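PDB 3ZY2: putative gdp-fucose protein o-fucosyltransferase 1 from Caenorhabditis elegans, which belongs to the GT-B clan of glycosyltransferase-like proteins, with two Rossmann-like domains, and binds guanosine-5'-diphosphate. Local coordinates for residues Y10-P15 against V168-S173; R94-W99 against C114-G119; L41-F46 against T72-M77. All coordinates share one frame; numbering follows the deposited sequence.

Contact 1: Y10-P15 against V168-S173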
# COMPACT_ATOMS: atom_id res chain seq x y z
N TYR A 10 -13.24 -18.52 3.88
CA TYR A 10 -11.91 -18.76 3.29
C TYR A 10 -11.09 -17.50 3.13
O TYR A 10 -11.62 -16.38 3.07
CB TYR A 10 -12.06 -19.42 1.90
CG TYR A 10 -12.72 -20.76 2.00
CD1 TYR A 10 -14.12 -20.87 2.05
CD2 TYR A 10 -11.96 -21.93 2.10
CE1 TYR A 10 -14.73 -22.11 2.18
CE2 TYR A 10 -12.57 -23.16 2.22
CZ TYR A 10 -13.95 -23.24 2.26
OH TYR A 10 -14.52 -24.48 2.39
N ILE A 11 -9.78 -17.69 3.04
CA ILE A 11 -8.85 -16.65 2.62
C ILE A 11 -8.10 -17.16 1.41
O ILE A 11 -7.62 -18.29 1.44
CB ILE A 11 -7.84 -16.30 3.74
CG1 ILE A 11 -8.52 -15.60 4.91
CG2 ILE A 11 -6.68 -15.44 3.22
CD1 ILE A 11 -7.74 -15.72 6.21
N VAL A 12 -7.99 -16.34 0.38
CA VAL A 12 -7.17 -16.66 -0.80
C VAL A 12 -6.32 -15.45 -1.12
O VAL A 12 -6.76 -14.30 -0.91
CB VAL A 12 -8.04 -17.12 -2.02
CG1 VAL A 12 -9.02 -16.02 -2.48
CG2 VAL A 12 -7.15 -17.60 -3.17
N PHE A 13 -5.09 -15.68 -1.55
CA PHE A 13 -4.17 -14.55 -1.80
C PHE A 13 -3.16 -14.89 -2.86
O PHE A 13 -2.89 -16.08 -3.14
CB PHE A 13 -3.46 -14.11 -0.50
CG PHE A 13 -2.29 -14.98 -0.12
CD1 PHE A 13 -2.50 -16.25 0.42
CD2 PHE A 13 -0.98 -14.53 -0.34
CE1 PHE A 13 -1.41 -17.07 0.74
CE2 PHE A 13 0.13 -15.36 -0.03
CZ PHE A 13 -0.10 -16.62 0.51
N CYS A 14 -2.59 -13.83 -3.43
CA CYS A 14 -1.44 -13.93 -4.32
C CYS A 14 -0.16 -13.62 -3.55
O CYS A 14 -0.07 -12.54 -2.94
CB CYS A 14 -1.54 -12.94 -5.47
SG CYS A 14 -0.13 -13.11 -6.59
N PRO A 15 0.85 -14.53 -3.62
CA PRO A 15 2.17 -14.18 -3.11
C PRO A 15 2.85 -13.35 -4.20
O PRO A 15 3.73 -13.84 -4.91
CB PRO A 15 2.87 -15.53 -2.92
CG PRO A 15 2.18 -16.47 -3.84
CD PRO A 15 0.84 -15.86 -4.26
N VAL A 168 -15.35 -15.44 1.25
CA VAL A 168 -13.95 -15.51 0.81
C VAL A 168 -13.31 -14.13 0.90
O VAL A 168 -13.75 -13.19 0.24
CB VAL A 168 -13.80 -16.06 -0.65
CG1 VAL A 168 -12.30 -16.03 -1.06
CG2 VAL A 168 -14.38 -17.47 -0.79
N LEU A 169 -12.25 -14.00 1.70
CA LEU A 169 -11.46 -12.78 1.70
C LEU A 169 -10.36 -13.00 0.68
O LEU A 169 -9.59 -13.95 0.81
CB LEU A 169 -10.85 -12.51 3.08
CG LEU A 169 -11.59 -11.86 4.26
CD1 LEU A 169 -13.13 -11.87 4.17
CD2 LEU A 169 -11.13 -12.44 5.58
N ALA A 170 -10.27 -12.14 -0.32
CA ALA A 170 -9.29 -12.29 -1.40
C ALA A 170 -8.32 -11.13 -1.44
O ALA A 170 -8.73 -9.99 -1.60
CB ALA A 170 -9.99 -12.44 -2.74
N PHE A 171 -7.03 -11.41 -1.29
CA PHE A 171 -5.99 -10.38 -1.19
C PHE A 171 -5.01 -10.47 -2.38
O PHE A 171 -4.39 -11.52 -2.60
CB PHE A 171 -5.18 -10.58 0.10
CG PHE A 171 -5.99 -10.53 1.37
CD1 PHE A 171 -6.58 -11.69 1.89
CD2 PHE A 171 -6.10 -9.34 2.10
CE1 PHE A 171 -7.29 -11.66 3.08
CE2 PHE A 171 -6.80 -9.31 3.28
CZ PHE A 171 -7.41 -10.45 3.78
N SER A 172 -4.85 -9.39 -3.14
CA SER A 172 -3.87 -9.44 -4.23
C SER A 172 -2.45 -9.23 -3.71
O SER A 172 -1.48 -9.61 -4.37
CB SER A 172 -4.18 -8.45 -5.36
OG SER A 172 -3.80 -9.02 -6.61
N SER A 173 -2.34 -8.66 -2.51
CA SER A 173 -1.07 -8.65 -1.81
C SER A 173 -1.19 -9.43 -0.52
O SER A 173 -2.15 -9.28 0.23
CB SER A 173 -0.63 -7.22 -1.51
OG SER A 173 -0.13 -6.62 -2.69
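Tyr-10 to Phe-13 and Val-168 to Phe-171 lie side by side as parallel strands paired residue for residue, their axes 4.6 Å apart at the closest point and 16° off exact alignment. Four backbone bonds alternate between them: Leu-169 N to Tyr-10 O, Val-12 N to Leu-169 O at 2.9 Å, Phe-171 N to Val-12 O, and, just past the strand end, Cys-14 N to Phe-171 O. On one face Ile-11 reaches across with both branches. Its CG2 comes in at the edge of the Phe-171 ring, near the ring plane and 3.8 Å from CE1, while its CG1 meets Leu-169 CD2 at 4.2 Å. Phe-13 sends its ring elsewhere: CG is tucked between the backbone N and the carbonyl carbon (chi1 80°), and CB alone meets the Phe-171 side chain, 4.0 Å from its CB. The two strands are the middle pair of the parallel six-stranded sheet in the N-terminal Rossmann-like domain of this GT-B fold; helix 20-37 covers the face just described, setting Ala-34 on Ile-11 and Val-30 on Phe-13. On the reverse face Val-12 CG1 touches both Val-168 CG1, at 3.6 Å, and Ala-170 CB, at 3.7 Å. Tyr-10 adds its CB against Val-168 CG2, its ring leading away to a hydroxyl hydrogen-bonded to Asp-6 N. Beyond the strands, Cys-14 CB rests 3.5 Å from Ser-172 O, and its SG is in a disulfide with Cys-16.

Contact 2: R94-W99 against C114-G119; sequences RKAFCW and CHSKEG
A disulfide between Cys-98 and Cys-114 pins the C-terminal end of strand 95-98, a strand of the parallel sheet of the N-terminal Rossmann-like domain, to the loop that leads into helix 122-128. Cys-98 SG and Cys-114 SG are 2.0 Å apart. The bridge is twisted by -78° about the S-S bond, which brings Cys-98 CB and Cys-114 CB to 3.6 Å from each other. Its two halves are built differently: SG of Cys-98 sits between its backbone N and carbonyl carbon (chi1 66°), whereas SG of Cys-114 lies anti to the carbonyl carbon, beside its own N. Cys-114 N donates a hydrogen bond to Asp-136 OD2 on the neighbouring strand 135-138. Two residues before Cys-98, Ala-96 also points toward the loop. Its CB is 4.3 Å from Cys-114 CB and comes much closer to Ser-116, whose hydroxyl OG approaches Ala-96 CB to 3.1 Å, a tight fit. Phe-97, between the two, points its side chain away from the loop and packs edge-to-face with Phe-161. Ser-116 is the second residue of a type I beta turn from His-115 to Glu-118, and its backbone O receives a hydrogen bond from Ser-172 OG. One water joins the strand backbone to the loop: it donates to Phe-97 O at 2.6 Å and is hydrogen-bonded to Ser-116 OG at 2.8 Å.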
# COMPACT_ATOMS: atom_id res chain seq x y z
N ARG A 94 -17.14 -11.69 -5.89
CA ARG A 94 -15.67 -11.69 -5.88
C ARG A 94 -15.15 -10.27 -5.69
O ARG A 94 -14.92 -9.53 -6.65
CB ARG A 94 -15.11 -12.38 -7.12
CG ARG A 94 -15.56 -13.84 -7.17
CD ARG A 94 -14.99 -14.64 -8.31
NE ARG A 94 -15.57 -15.99 -8.26
CZ ARG A 94 -15.40 -16.92 -9.19
NH1 ARG A 94 -14.67 -16.68 -10.27
NH2 ARG A 94 -15.97 -18.11 -9.03
N LYS A 95 -14.97 -9.92 -4.41
CA LYS A 95 -14.41 -8.63 -4.01
C LYS A 95 -12.92 -8.72 -3.71
O LYS A 95 -12.44 -9.73 -3.15
CB LYS A 95 -15.19 -8.07 -2.81
CG LYS A 95 -16.69 -7.77 -3.10
CD LYS A 95 -17.18 -6.65 -2.20
CE LYS A 95 -18.49 -6.02 -2.69
NZ LYS A 95 -19.65 -6.94 -2.52
N ALA A 96 -12.18 -7.69 -4.11
CA ALA A 96 -10.76 -7.59 -3.79
C ALA A 96 -10.61 -6.86 -2.46
O ALA A 96 -11.31 -5.87 -2.20
CB ALA A 96 -10.02 -6.85 -4.87
N PHE A 97 -9.69 -7.34 -1.64
CA PHE A 97 -9.42 -6.76 -0.34
C PHE A 97 -8.07 -6.08 -0.37
O PHE A 97 -7.08 -6.67 -0.81
CB PHE A 97 -9.45 -7.82 0.76
CG PHE A 97 -10.83 -8.25 1.15
CD1 PHE A 97 -11.66 -8.91 0.24
CD2 PHE A 97 -11.34 -7.96 2.43
CE1 PHE A 97 -12.94 -9.30 0.58
CE2 PHE A 97 -12.63 -8.37 2.78
CZ PHE A 97 -13.43 -9.03 1.86
N CYS A 98 -8.04 -4.84 0.12
CA CYS A 98 -6.78 -4.13 0.25
C CYS A 98 -6.83 -3.13 1.42
O CYS A 98 -7.88 -2.93 2.02
CB CYS A 98 -6.42 -3.43 -1.06
SG CYS A 98 -7.55 -2.13 -1.49
N TRP A 99 -5.68 -2.56 1.75
CA TRP A 99 -5.55 -1.70 2.93
C TRP A 99 -6.46 -0.48 2.85
O TRP A 99 -7.24 -0.18 3.77
CB TRP A 99 -4.10 -1.25 3.11
CG TRP A 99 -3.78 -0.81 4.51
CD1 TRP A 99 -4.07 0.40 5.09
CD2 TRP A 99 -3.12 -1.59 5.52
NE1 TRP A 99 -3.62 0.41 6.40
CE2 TRP A 99 -3.04 -0.80 6.69
CE3 TRP A 99 -2.58 -2.89 5.55
CZ2 TRP A 99 -2.46 -1.26 7.87
CZ3 TRP A 99 -2.00 -3.35 6.73
CH2 TRP A 99 -1.94 -2.53 7.87
N CYS A 114 -8.54 -0.84 -5.04
CA CYS A 114 -7.45 -1.80 -4.83
C CYS A 114 -6.59 -2.07 -6.07
O CYS A 114 -5.40 -2.39 -5.94
CB CYS A 114 -7.99 -3.14 -4.30
SG CYS A 114 -8.88 -3.04 -2.74
N HIS A 115 -7.21 -1.97 -7.25
CA HIS A 115 -6.59 -2.34 -8.54
C HIS A 115 -5.79 -3.65 -8.55
O HIS A 115 -4.63 -3.70 -8.97
CB HIS A 115 -5.82 -1.15 -9.12
CG HIS A 115 -6.67 0.07 -9.31
ND1 HIS A 115 -7.65 0.14 -10.27
CD2 HIS A 115 -6.72 1.24 -8.63
CE1 HIS A 115 -8.25 1.32 -10.19
NE2 HIS A 115 -7.71 2.00 -9.20
N SER A 116 -6.45 -4.71 -8.10
CA SER A 116 -5.79 -5.98 -7.75
C SER A 116 -5.18 -6.78 -8.90
O SER A 116 -4.34 -7.66 -8.67
CB SER A 116 -6.76 -6.87 -6.98
OG SER A 116 -7.12 -6.25 -5.77
N LYS A 117 -5.61 -6.50 -10.13
CA LYS A 117 -5.14 -7.24 -11.30
C LYS A 117 -4.24 -6.45 -12.25
O LYS A 117 -3.88 -6.94 -13.33
CB LYS A 117 -6.34 -7.80 -12.08
CG LYS A 117 -6.67 -9.25 -11.77
CD LYS A 117 -7.10 -9.92 -13.08
CE LYS A 117 -8.11 -10.98 -12.88
NZ LYS A 117 -8.38 -11.72 -14.16
N GLU A 118 -3.87 -5.22 -11.89
CA GLU A 118 -2.92 -4.50 -12.75
C GLU A 118 -1.47 -4.91 -12.49
O GLU A 118 -1.05 -5.09 -11.34
CB GLU A 118 -3.13 -2.98 -12.76
CG GLU A 118 -2.80 -2.24 -11.48
CD GLU A 118 -2.74 -0.72 -11.67
OE1 GLU A 118 -3.74 -0.11 -12.12
OE2 GLU A 118 -1.68 -0.13 -11.37
N GLY A 119 -0.74 -5.09 -13.59
CA GLY A 119 0.66 -5.47 -13.54
C GLY A 119 0.90 -6.96 -13.48
O GLY A 119 -0.03 -7.77 -13.59
O HOH W 1 -6.84 -7.44 -3.30

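Contact 3: L41-F46 against T72-M77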
# COMPACT_ATOMS: atom_id res chain seq x y z
N LEU A 41 -7.39 -21.44 4.88
CA LEU A 41 -6.50 -20.82 3.91
C LEU A 41 -6.43 -21.63 2.64
O LEU A 41 -6.10 -22.82 2.67
CB LEU A 41 -5.09 -20.65 4.48
CG LEU A 41 -4.10 -19.96 3.54
CD1 LEU A 41 -4.56 -18.52 3.23
CD2 LEU A 41 -2.69 -19.99 4.15
N VAL A 42 -6.73 -20.98 1.51
CA VAL A 42 -6.47 -21.57 0.21
C VAL A 42 -4.97 -21.50 -0.04
O VAL A 42 -4.37 -20.43 0.02
CB VAL A 42 -7.22 -20.83 -0.94
CG1 VAL A 42 -6.95 -21.52 -2.30
CG2 VAL A 42 -8.75 -20.75 -0.64
N LEU A 43 -4.36 -22.66 -0.28
CA LEU A 43 -2.91 -22.70 -0.44
C LEU A 43 -2.53 -21.99 -1.75
O LEU A 43 -3.13 -22.24 -2.80
CB LEU A 43 -2.42 -24.15 -0.39
CG LEU A 43 -2.60 -24.83 0.97
CD1 LEU A 43 -2.52 -26.36 0.82
CD2 LEU A 43 -1.56 -24.34 1.96
N PRO A 44 -1.57 -21.04 -1.69
CA PRO A 44 -1.27 -20.24 -2.87
C PRO A 44 -0.55 -21.03 -3.95
O PRO A 44 0.15 -22.01 -3.64
CB PRO A 44 -0.31 -19.18 -2.32
CG PRO A 44 0.40 -19.87 -1.20
CD PRO A 44 -0.67 -20.77 -0.56
N ASN A 45 -0.73 -20.64 -5.20
CA ASN A 45 0.25 -21.02 -6.22
C ASN A 45 1.47 -20.17 -5.99
O ASN A 45 1.36 -18.93 -5.77
CB ASN A 45 -0.29 -20.74 -7.61
CG ASN A 45 -1.40 -21.68 -8.02
OD1 ASN A 45 -1.43 -22.88 -7.63
ND2 ASN A 45 -2.32 -21.17 -8.82
N PHE A 46 2.63 -20.80 -5.98
CA PHE A 46 3.87 -20.01 -6.01
C PHE A 46 4.19 -19.55 -7.41
O PHE A 46 3.55 -19.99 -8.35
CB PHE A 46 5.03 -20.82 -5.39
CG PHE A 46 4.83 -21.07 -3.93
CD1 PHE A 46 5.07 -20.04 -3.02
CD2 PHE A 46 4.38 -22.32 -3.46
CE1 PHE A 46 4.89 -20.22 -1.63
CE2 PHE A 46 4.19 -22.50 -2.04
CZ PHE A 46 4.45 -21.45 -1.16
N THR A 72 -2.78 -25.21 10.58
CA THR A 72 -4.07 -24.53 10.44
C THR A 72 -4.87 -25.19 9.32
O THR A 72 -4.30 -25.91 8.50
CB THR A 72 -3.86 -23.02 10.18
OG1 THR A 72 -5.08 -22.31 10.45
CG2 THR A 72 -3.35 -22.76 8.75
N ARG A 73 -6.18 -24.95 9.28
CA ARG A 73 -7.01 -25.47 8.20
C ARG A 73 -6.65 -24.89 6.86
O ARG A 73 -6.55 -23.67 6.70
CB ARG A 73 -8.49 -25.20 8.45
CG ARG A 73 -9.01 -25.86 9.68
CD ARG A 73 -10.55 -25.92 9.69
NE ARG A 73 -11.19 -24.60 9.57
CZ ARG A 73 -11.17 -23.66 10.51
NH1 ARG A 73 -10.56 -23.87 11.67
NH2 ARG A 73 -11.77 -22.50 10.29
N VAL A 74 -6.47 -25.79 5.89
CA VAL A 74 -6.07 -25.43 4.54
C VAL A 74 -6.86 -26.24 3.51
O VAL A 74 -7.38 -27.32 3.83
CB VAL A 74 -4.55 -25.71 4.32
CG1 VAL A 74 -3.68 -24.80 5.19
CG2 VAL A 74 -4.21 -27.19 4.54
N VAL A 75 -6.95 -25.70 2.29
CA VAL A 75 -7.39 -26.46 1.11
C VAL A 75 -6.48 -26.14 -0.06
O VAL A 75 -5.95 -25.02 -0.16
CB VAL A 75 -8.86 -26.16 0.69
CG1 VAL A 75 -9.84 -26.81 1.66
CG2 VAL A 75 -9.10 -24.64 0.49
N THR A 76 -6.27 -27.10 -0.94
CA THR A 76 -5.50 -26.83 -2.16
C THR A 76 -6.24 -25.85 -3.07
O THR A 76 -7.47 -25.71 -2.98
CB THR A 76 -5.21 -28.11 -2.96
OG1 THR A 76 -6.45 -28.71 -3.37
CG2 THR A 76 -4.39 -29.11 -2.13
N MET A 77 -5.50 -25.17 -3.94
CA MET A 77 -6.09 -24.31 -4.96
C MET A 77 -7.03 -25.12 -5.87
O MET A 77 -8.09 -24.61 -6.25
CB MET A 77 -4.99 -23.60 -5.78
CG MET A 77 -5.55 -22.58 -6.77
SD MET A 77 -6.31 -21.17 -5.99
CE MET A 77 -4.85 -20.35 -5.36
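Leu-43 and Met-77 have the largest shares of this contact, each reaching over the other segment where strands 40-42 and 74-75 pair in parallel. This is one margin of the Rossmann-like sheet of the N-terminal domain, with 74-75 as its outermost strand within the chain. Leu-41 pairs with Val-74 and Val-42 with Val-75, tied by backbone bonds from Leu-41 N to Arg-73 O, from Val-75 N to Leu-41 O and from Leu-43 N to Val-75 O; the last is short, 2.8 Å, and nearly straight, 170° at the hydrogen. Leu-43 lies beside its own bond: its CG is 3.5 Å from Val-75 O. The Leu-43 and Val-74 side chains cross obliquely, CD2 of Leu-43 touching CG1 of Val-74 at 3.9 Å. Helix 65-68 packs on this side, with Val-68 against both Leu-43 and Val-74. On the other face the valines of the second pair slant across each other, Val-42 CG2 meeting Val-75 CG2 at 4.1 Å. The second branch of Val-42, CG1, turns to Met-77, the first residue of helix 77-88. Thr-76 occupies the N-cap of that helix, its OG1 accepting from Glu-79 N. Met-77 starts with CG anti to the backbone N (chi1 -174°) and then bends at both following torsions, curling back against the 41-46 segment. Val-42 and Met-77 cross at about a right angle, with Val-42 CG1 3.8 Å from Met-77 SD. Asn-45 also crosses Met-77 nearly perpendicularly, bringing its amide ND2 to 4.1 Å from Met-77 CG. At the tip of the bent chain, Met-77 CE lies 3.6 Å from Leu-43 O.

Overall arrangement
All three contacts reach one parallel sheet, contact 2 through strand 95-98 alone. Contact 1 supplies the middle strands and touches both others. On one side Phe-97 N of contact 2 meets Ala-170 O at 2.8 Å; on the other Val-42 N of contact 3 meets Ile-11 O, also at 2.8 Å. Ser-172 OG and Ser-116 O, 2.5 Å apart, probably hydrogen-bond as well, while Phe-13 CZ packs on Pro-44 CG. Contacts 2 and 3 do not meet: their nearest atoms are about 10 Å apart. None of the six segments holds a residue of the guanosine-5'-diphosphate pocket; the ligand lies about 13 Å from the Phe-13 side chain, and Phe-46 of contact 3 meets the pocket residue Phe-20 edge-to-face.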